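Local coordinates for dipeptide transport protein DPPA (Bacillus subtilis, PDB 1HI9) that cleaves N-terminal residues from peptides containing D-amino acids, using two zinc ions per subunit inside a self-compartmentalizing decamer, at residues V54-S59 / A75-G80; E89-T94 / G142-P147; V218-F223 / T246-A251. All blocks are in the same frame, centred on the assembly; numbering follows the deposited sequence.

How the interactions relate
Interactions 1 and 3 are strand pairs in two different sheets. They sit on opposite sides of the chain's centre, about 29 Å apart between centres. Interaction 1 is parallel and mostly buried, with apolar branches on both faces and an aspartate end near the zinc site. Interaction 3 is antiparallel: one face is apolar, the other mostly polar. Interactions 2 and 3 are both partly buried. Interaction 2 differs from the other two in having no backbone ladder. It joins a loop to a helix end and rests on one tyrosine ring and apolar contacts. Interactions 1 and 2 touch, where Leu55 and Ile78 pack on Glu89 and Gly90. Interaction 3 touches neither.

Interaction 1. Residues V54-S59 / A75-G80; sequences VLVNDS and ADLISG
In Ile78, CG1 stands anti to the carbonyl carbon (chi1 -70°) and CD1 extends anti to CA (chi2 -178°), and this branch lies against the end of Leu55. The two side chains cross obliquely. Leu55 CD2 lies 3.6 Å from Ile78 CG1 and 3.3 Å from Asp76 O. The setting is a pair of neighbouring parallel strands, 53-58 and 76-80, in the mixed sheet that also holds strand 2-7. The axes of 54-58 and 76-80 are inclined by 17°. The loop between the segments contains no helix or strand.

Four backbone bonds zip the pair. Asp76 N gives to Val54 O, and Val56 N to Asp76 O at 2.8 Å. Ile78 N then gives to Val56 O, also at 2.8 Å, and Asp58 N to Ile78 O. Val56 O is further approached by the CA-H of Leu77.

Leu55 and Ile78 share one face of the sheet. Val56 and Leu77 occupy the other. There Val56 CG2 packs on Ala75 CB at 4.1 Å, and both residues also touch Ile43 of helix 28-48. Val56 CG1 lies more loosely beside Leu77 CD1.

Strand 76-80 is an outer strand of its own chain, but Leu77 to Gly80 form an antiparallel ladder with a strand of a second subunit. The sheet therefore runs on across the interface with that subunit.

Asp58 ends its strand near the metal site. Its side chain is about 4 Å from that of the zinc ligand His60. Both carboxylate oxygens are held: OD1 accepts from Asn65 ND2 and OD2 from Leu66 N. A water also donates to Asp58 OD2 at 2.9 Å and accepts from Ser79 OG at 2.7 Å.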
loop_
_atom_site.group_PDB
_atom_site.type_symbol
_atom_site.label_atom_id
_atom_site.label_comp_id
_atom_site.label_asym_id
_atom_site.label_seq_id
_atom_site.Cartn_x
_atom_site.Cartn_y
_atom_site.Cartn_z
ATOM N N VAL A 54 15.789 41.037 14.383
ATOM C CA VAL A 54 16.153 40.106 13.322
ATOM C C VAL A 54 14.919 39.308 12.925
ATOM O O VAL A 54 14.447 38.464 13.685
ATOM C CB VAL A 54 17.247 39.126 13.767
ATOM C CG1 VAL A 54 17.630 38.226 12.606
ATOM C CG2 VAL A 54 18.457 39.888 14.266
ATOM N N LEU A 55 14.394 39.602 11.736
ATOM C CA LEU A 55 13.220 38.920 11.210
ATOM C C LEU A 55 13.710 37.765 10.349
ATOM O O LEU A 55 14.444 37.979 9.377
ATOM C CB LEU A 55 12.388 39.871 10.344
ATOM C CG LEU A 55 10.867 39.761 10.426
ATOM C CD1 LEU A 55 10.260 40.354 9.175
ATOM C CD2 LEU A 55 10.450 38.314 10.576
ATOM N N VAL A 56 13.299 36.551 10.702
ATOM C CA VAL A 56 13.710 35.357 9.973
ATOM C C VAL A 56 12.541 34.745 9.212
ATOM O O VAL A 56 11.565 34.289 9.810
ATOM C CB VAL A 56 14.302 34.297 10.932
ATOM C CG1 VAL A 56 14.887 33.130 10.133
ATOM C CG2 VAL A 56 15.371 34.939 11.809
ATOM N N ASN A 57 12.655 34.740 7.885
ATOM C CA ASN A 57 11.622 34.205 7.003
ATOM C C ASN A 57 12.054 32.867 6.396
ATOM O O ASN A 57 13.025 32.799 5.634
ATOM C CB ASN A 57 11.333 35.200 5.874
ATOM C CG ASN A 57 10.184 34.761 4.981
ATOM O OD1 ASN A 57 10.182 35.015 3.775
ATOM N ND2 ASN A 57 9.200 34.112 5.568
ATOM N N ASP A 58 11.335 31.805 6.741
ATOM C CA ASP A 58 11.625 30.476 6.215
ATOM C C ASP A 58 11.255 30.579 4.745
ATOM O O ASP A 58 10.087 30.813 4.416
ATOM C CB ASP A 58 10.739 29.435 6.907
ATOM C CG ASP A 58 11.181 28.013 6.634
ATOM O OD1 ASP A 58 11.529 27.713 5.470
ATOM O OD2 ASP A 58 11.162 27.192 7.580
ATOM N N SER A 59 12.236 30.397 3.863
ATOM C CA SER A 59 11.989 30.531 2.423
ATOM C C SER A 59 12.102 29.266 1.592
ATOM O O SER A 59 12.332 29.343 0.391
ATOM C CB SER A 59 12.938 31.581 1.842
ATOM O OG SER A 59 12.846 32.786 2.569
ATOM N N ALA A 75 14.759 36.097 18.173
ATOM C CA ALA A 75 14.460 36.364 16.778
ATOM C C ALA A 75 12.983 36.140 16.520
ATOM O O ALA A 75 12.328 35.404 17.251
ATOM C CB ALA A 75 15.299 35.464 15.876
ATOM N N ASP A 76 12.459 36.794 15.491
ATOM C CA ASP A 76 11.058 36.653 15.114
ATOM C C ASP A 76 10.993 35.796 13.856
ATOM O O ASP A 76 11.574 36.152 12.821
ATOM C CB ASP A 76 10.436 38.025 14.841
ATOM C CG ASP A 76 10.483 38.944 16.060
ATOM O OD1 ASP A 76 9.894 38.575 17.108
ATOM O OD2 ASP A 76 11.109 40.032 15.967
ATOM N N LEU A 77 10.271 34.679 13.945
ATOM C CA LEU A 77 10.158 33.741 12.834
ATOM C C LEU A 77 8.860 33.797 12.054
ATOM O O LEU A 77 7.777 33.822 12.626
ATOM C CB LEU A 77 10.360 32.302 13.332
ATOM C CG LEU A 77 10.102 31.171 12.331
ATOM C CD1 LEU A 77 11.173 31.170 11.256
ATOM C CD2 LEU A 77 10.087 29.840 13.061
ATOM N N ILE A 78 8.987 33.825 10.733
ATOM C CA ILE A 78 7.833 33.825 9.847
ATOM C C ILE A 78 7.815 32.412 9.303
ATOM O O ILE A 78 8.709 32.016 8.552
ATOM C CB ILE A 78 7.992 34.794 8.667
ATOM C CG1 ILE A 78 7.914 36.239 9.166
ATOM C CG2 ILE A 78 6.915 34.517 7.622
ATOM C CD1 ILE A 78 8.016 37.278 8.067
ATOM N N SER A 79 6.802 31.648 9.691
ATOM C CA SER A 79 6.692 30.265 9.264
ATOM C C SER A 79 5.388 30.054 8.512
ATOM O O SER A 79 4.365 30.651 8.844
ATOM C CB SER A 79 6.766 29.355 10.493
ATOM O OG SER A 79 6.875 27.996 10.123
ATOM N N GLY A 80 5.427 29.208 7.489
ATOM C CA GLY A 80 4.231 28.950 6.711
ATOM C C GLY A 80 4.336 29.440 5.275
ATOM O O GLY A 80 5.207 30.244 4.948
HETATM O O HOH W 1 13.940 40.347 16.285
HETATM O O HOH W 2 9.459 27.413 9.965
#

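Interaction 2. Residues E89-T94 / G142-P147; sequences EGLDDT and GYYDVP
Tyr144 lays its ring over the backbone of Leu91 and Asp92 from within the Schellman motif that ends helix 133-143. Asp145, with positive phi, is the C-prime residue of that motif. CB of Tyr144 starts the contact, 3.6 Å from Asp93 N. With CG anti to the carbonyl carbon (chi1 -67°), CG comes to 3.7 Å from Asp92 C. CD2 meets Asp92 CA. That carbon makes a CH-pi contact, 3.9 Å from the ring centroid and 21° off the normal. On the same face, CE1 comes to 3.3 Å from Leu91 O, near the rim. CZ is slightly farther from this oxygen, and OH farther again. Tyr143 CD2 covers the centre of the opposite face, so the ring is sandwiched.

Val146 adds a second, apolar touch. Its CG2 sits 4.0 Å from Leu91 CD2, the two side chains sliding past each other in opposite directions.

The loop contains an Asx turn. Asp92 OD1 accepts from Thr94 N at 2.8 Å, from above the carboxylate plane, and from Thr94 OG1. Back across the contact, Val146 CG2 reaches Asp92 O at 3.4 Å.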
loop_
_atom_site.group_PDB
_atom_site.type_symbol
_atom_site.label_atom_id
_atom_site.label_comp_id
_atom_site.label_asym_id
_atom_site.label_seq_id
_atom_site.Cartn_x
_atom_site.Cartn_y
_atom_site.Cartn_z
ATOM N N GLU A 89 8.765 37.743 2.095
ATOM C CA GLU A 89 7.641 38.171 2.911
ATOM C C GLU A 89 8.150 38.848 4.187
ATOM O O GLU A 89 9.048 38.337 4.864
ATOM C CB GLU A 89 6.779 36.971 3.299
ATOM C CG GLU A 89 5.642 37.340 4.221
ATOM C CD GLU A 89 4.640 38.264 3.547
ATOM O OE1 GLU A 89 3.966 39.041 4.272
ATOM O OE2 GLU A 89 4.521 38.208 2.296
ATOM N N GLY A 90 7.580 40.005 4.503
ATOM C CA GLY A 90 7.976 40.721 5.702
ATOM C C GLY A 90 9.071 41.754 5.509
ATOM O O GLY A 90 9.394 42.501 6.430
ATOM N N LEU A 91 9.642 41.807 4.315
ATOM C CA LEU A 91 10.709 42.762 4.024
ATOM C C LEU A 91 10.135 44.106 3.545
ATOM O O LEU A 91 9.430 44.156 2.539
ATOM C CB LEU A 91 11.631 42.178 2.944
ATOM C CG LEU A 91 13.087 42.658 2.877
ATOM C CD1 LEU A 91 13.783 42.025 1.684
ATOM C CD2 LEU A 91 13.146 44.165 2.769
ATOM N N ASP A 92 10.426 45.182 4.274
ATOM C CA ASP A 92 9.966 46.521 3.901
ATOM C C ASP A 92 11.135 47.510 3.981
ATOM O O ASP A 92 12.272 47.106 4.221
ATOM C CB ASP A 92 8.819 46.989 4.805
ATOM C CG ASP A 92 9.201 47.010 6.270
ATOM O OD1 ASP A 92 10.400 47.219 6.570
ATOM O OD2 ASP A 92 8.305 46.832 7.124
ATOM N N ASP A 93 10.851 48.799 3.798
ATOM C CA ASP A 93 11.892 49.828 3.823
ATOM C C ASP A 93 12.412 50.198 5.209
ATOM O O ASP A 93 13.247 51.086 5.345
ATOM C CB ASP A 93 11.400 51.094 3.100
ATOM C CG ASP A 93 10.262 51.794 3.832
ATOM O OD1 ASP A 93 9.701 52.755 3.260
ATOM O OD2 ASP A 93 9.930 51.394 4.973
ATOM N N THR A 94 11.931 49.515 6.235
ATOM C CA THR A 94 12.370 49.810 7.591
ATOM C C THR A 94 13.565 48.950 8.006
ATOM O O THR A 94 14.014 49.021 9.145
ATOM C CB THR A 94 11.236 49.580 8.605
ATOM O OG1 THR A 94 11.067 48.173 8.820
ATOM C CG2 THR A 94 9.932 50.165 8.074
ATOM N N GLY A 142 15.616 45.705 -3.329
ATOM C CA GLY A 142 15.954 46.988 -3.913
ATOM C C GLY A 142 14.769 47.932 -3.969
ATOM O O GLY A 142 14.910 49.134 -3.759
ATOM N N TYR A 143 13.595 47.382 -4.256
ATOM C CA TYR A 143 12.376 48.171 -4.327
ATOM C C TYR A 143 12.173 48.940 -3.030
ATOM O O TYR A 143 11.636 50.039 -3.038
ATOM C CB TYR A 143 11.172 47.266 -4.557
ATOM C CG TYR A 143 9.868 48.018 -4.657
ATOM C CD1 TYR A 143 9.470 48.603 -5.854
ATOM C CD2 TYR A 143 9.046 48.172 -3.532
ATOM C CE1 TYR A 143 8.280 49.331 -5.937
ATOM C CE2 TYR A 143 7.855 48.899 -3.598
ATOM C CZ TYR A 143 7.477 49.476 -4.811
ATOM O OH TYR A 143 6.294 50.185 -4.896
ATOM N N TYR A 144 12.592 48.350 -1.914
ATOM C CA TYR A 144 12.447 48.995 -0.615
ATOM C C TYR A 144 13.727 49.701 -0.199
ATOM O O TYR A 144 13.856 50.130 0.943
ATOM C CB TYR A 144 12.061 47.972 0.458
ATOM C CG TYR A 144 10.679 47.372 0.274
ATOM C CD1 TYR A 144 10.512 46.109 -0.312
ATOM C CD2 TYR A 144 9.537 48.063 0.686
ATOM C CE1 TYR A 144 9.245 45.551 -0.479
ATOM C CE2 TYR A 144 8.265 47.514 0.522
ATOM C CZ TYR A 144 8.130 46.258 -0.058
ATOM O OH TYR A 144 6.878 45.719 -0.211
ATOM N N ASP A 145 14.664 49.822 -1.135
ATOM C CA ASP A 145 15.942 50.469 -0.870
ATOM C C ASP A 145 16.729 49.775 0.219
ATOM O O ASP A 145 17.455 50.415 0.980
ATOM C CB ASP A 145 15.739 51.935 -0.498
ATOM C CG ASP A 145 15.612 52.811 -1.711
ATOM O OD1 ASP A 145 16.621 52.940 -2.443
ATOM O OD2 ASP A 145 14.506 53.359 -1.940
ATOM N N VAL A 146 16.577 48.460 0.293
ATOM C CA VAL A 146 17.295 47.685 1.282
ATOM C C VAL A 146 18.367 46.904 0.559
ATOM O O VAL A 146 18.100 46.223 -0.424
ATOM C CB VAL A 146 16.372 46.720 2.025
ATOM C CG1 VAL A 146 17.182 45.890 2.995
ATOM C CG2 VAL A 146 15.293 47.503 2.757
ATOM N N PRO A 147 19.611 47.022 1.020
ATOM C CA PRO A 147 20.738 46.316 0.405
ATOM C C PRO A 147 20.938 44.896 0.938
ATOM O O PRO A 147 20.680 44.613 2.108
ATOM C CB PRO A 147 21.917 47.218 0.738
ATOM C CG PRO A 147 21.552 47.708 2.124
ATOM C CD PRO A 147 20.081 48.036 1.985
#

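Interaction 3. Residues V218-F223 / T246-A251; sequences VLSIEF and TVQFQA
Val218 crosses Gln250 at about a right angle, with its CG2 3.2 Å from Gln250 OE1. The amide nitrogen has partners of its own: Gln250 NE2 donates to Ala251 O and to Arg216 O. Leu219 exchanges two backbone bonds with Phe249, N to O and O to N, each 2.9 Å. Its side chain and that of Phe249 both meet Met264 of helix 254-268. Ser220 OG receives a weak bond of 3.0 Å from Gln248 NE2. This is the centre of a five-stranded antiparallel sheet, in which strand 218-223 runs between strands 121-126 and 246-250. Ile221 forms the second hydrogen-bonded pair, with Val247. Glu222 is in a non-hydrogen-bonded pair with Thr246, and its OE2 forms a salt bridge with Arg122. With OG1 anti to the carbonyl carbon (chi1 -51°) and CG2 anti to the backbone N, Thr246 sets OG1 3.4 Å from Glu222 CG and CG2 4.2 Å from Ser220 CB. An alanine here would probably open a gap beside the Glu222 chain and Ser220 CB, where OG1 and CG2 now pack. Phe223 turns its ring edge to Val247, CE1 to CG2 at 3.9 Å, while Ile221 CG2 covers one ring face near the rim.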
loop_
_atom_site.group_PDB
_atom_site.type_symbol
_atom_site.label_atom_id
_atom_site.label_comp_id
_atom_site.label_asym_id
_atom_site.label_seq_id
_atom_site.Cartn_x
_atom_site.Cartn_y
_atom_site.Cartn_z
ATOM N N VAL A 218 9.948 44.073 -16.950
ATOM C CA VAL A 218 9.349 43.077 -17.810
ATOM C C VAL A 218 9.878 41.737 -17.321
ATOM O O VAL A 218 11.083 41.459 -17.383
ATOM C CB VAL A 218 9.753 43.267 -19.284
ATOM C CG1 VAL A 218 9.237 42.111 -20.122
ATOM C CG2 VAL A 218 9.198 44.583 -19.810
ATOM N N LEU A 219 8.965 40.916 -16.815
ATOM C CA LEU A 219 9.315 39.604 -16.316
ATOM C C LEU A 219 9.276 38.597 -17.448
ATOM O O LEU A 219 8.319 38.555 -18.211
ATOM C CB LEU A 219 8.329 39.174 -15.226
ATOM C CG LEU A 219 8.471 37.733 -14.708
ATOM C CD1 LEU A 219 9.873 37.529 -14.154
ATOM C CD2 LEU A 219 7.422 37.454 -13.622
ATOM N N SER A 220 10.329 37.804 -17.569
ATOM C CA SER A 220 10.388 36.773 -18.591
ATOM C C SER A 220 10.746 35.472 -17.885
ATOM O O SER A 220 11.651 35.432 -17.048
ATOM C CB SER A 220 11.447 37.097 -19.654
ATOM O OG SER A 220 10.975 38.067 -20.570
ATOM N N ILE A 221 10.013 34.418 -18.210
ATOM C CA ILE A 221 10.270 33.124 -17.618
ATOM C C ILE A 221 10.386 32.104 -18.724
ATOM O O ILE A 221 9.466 31.930 -19.516
ATOM C CB ILE A 221 9.128 32.674 -16.683
ATOM C CG1 ILE A 221 8.848 33.754 -15.643
ATOM C CG2 ILE A 221 9.504 31.352 -16.008
ATOM C CD1 ILE A 221 7.703 33.446 -14.744
ATOM N N GLU A 222 11.534 31.447 -18.795
ATOM C CA GLU A 222 11.731 30.415 -19.795
ATOM C C GLU A 222 11.506 29.091 -19.074
ATOM O O GLU A 222 12.203 28.782 -18.104
ATOM C CB GLU A 222 13.148 30.469 -20.344
ATOM C CG GLU A 222 13.377 29.515 -21.497
ATOM C CD GLU A 222 14.812 29.539 -21.997
ATOM O OE1 GLU A 222 15.315 30.630 -22.337
ATOM O OE2 GLU A 222 15.433 28.462 -22.046
ATOM N N PHE A 223 10.529 28.316 -19.537
ATOM C CA PHE A 223 10.218 27.028 -18.927
ATOM C C PHE A 223 10.903 25.877 -19.658
ATOM O O PHE A 223 11.357 26.025 -20.796
ATOM C CB PHE A 223 8.699 26.812 -18.911
ATOM C CG PHE A 223 7.958 27.822 -18.083
ATOM C CD1 PHE A 223 7.406 28.956 -18.672
ATOM C CD2 PHE A 223 7.838 27.655 -16.701
ATOM C CE1 PHE A 223 6.744 29.916 -17.899
ATOM C CE2 PHE A 223 7.180 28.609 -15.910
ATOM C CZ PHE A 223 6.628 29.746 -16.509
ATOM N N THR A 246 9.282 30.618 -23.578
ATOM C CA THR A 246 9.366 31.766 -22.692
ATOM C C THR A 246 8.065 32.558 -22.701
ATOM O O THR A 246 7.487 32.807 -23.760
ATOM C CB THR A 246 10.514 32.695 -23.134
ATOM O OG1 THR A 246 11.711 31.921 -23.293
ATOM C CG2 THR A 246 10.760 33.772 -22.106
ATOM N N VAL A 247 7.607 32.939 -21.509
ATOM C CA VAL A 247 6.384 33.714 -21.356
ATOM C C VAL A 247 6.763 35.043 -20.718
ATOM O O VAL A 247 7.544 35.074 -19.772
ATOM C CB VAL A 247 5.367 32.981 -20.466
ATOM C CG1 VAL A 247 4.070 33.770 -20.394
ATOM C CG2 VAL A 247 5.125 31.578 -21.011
ATOM N N GLN A 248 6.229 36.138 -21.250
ATOM C CA GLN A 248 6.559 37.454 -20.724
ATOM C C GLN A 248 5.363 38.150 -20.081
ATOM O O GLN A 248 4.207 37.909 -20.434
ATOM C CB GLN A 248 7.127 38.345 -21.831
ATOM C CG GLN A 248 8.278 37.723 -22.591
ATOM C CD GLN A 248 8.994 38.729 -23.463
ATOM O OE1 GLN A 248 8.358 39.499 -24.185
ATOM N NE2 GLN A 248 10.331 38.730 -23.402
ATOM N N PHE A 249 5.663 39.023 -19.133
ATOM C CA PHE A 249 4.644 39.765 -18.424
ATOM C C PHE A 249 5.148 41.166 -18.081
ATOM O O PHE A 249 6.120 41.314 -17.335
ATOM C CB PHE A 249 4.274 39.029 -17.132
ATOM C CG PHE A 249 3.312 39.785 -16.258
ATOM C CD1 PHE A 249 1.956 39.834 -16.574
ATOM C CD2 PHE A 249 3.773 40.504 -15.160
ATOM C CE1 PHE A 249 1.079 40.587 -15.812
ATOM C CE2 PHE A 249 2.901 41.260 -14.393
ATOM C CZ PHE A 249 1.550 41.304 -14.720
ATOM N N GLN A 250 4.488 42.187 -18.628
ATOM C CA GLN A 250 4.853 43.573 -18.356
ATOM C C GLN A 250 4.193 43.941 -17.030
ATOM O O GLN A 250 2.966 43.927 -16.913
ATOM C CB GLN A 250 4.350 44.490 -19.479
ATOM C CG GLN A 250 4.461 45.982 -19.176
ATOM C CD GLN A 250 5.895 46.465 -18.999
ATOM O OE1 GLN A 250 6.656 46.578 -19.957
ATOM N NE2 GLN A 250 6.268 46.748 -17.756
ATOM N N ALA A 251 5.012 44.243 -16.027
ATOM C CA ALA A 251 4.521 44.587 -14.695
ATOM C C ALA A 251 4.550 46.088 -14.435
ATOM O O ALA A 251 5.268 46.826 -15.107
ATOM C CB ALA A 251 5.354 43.869 -13.640
#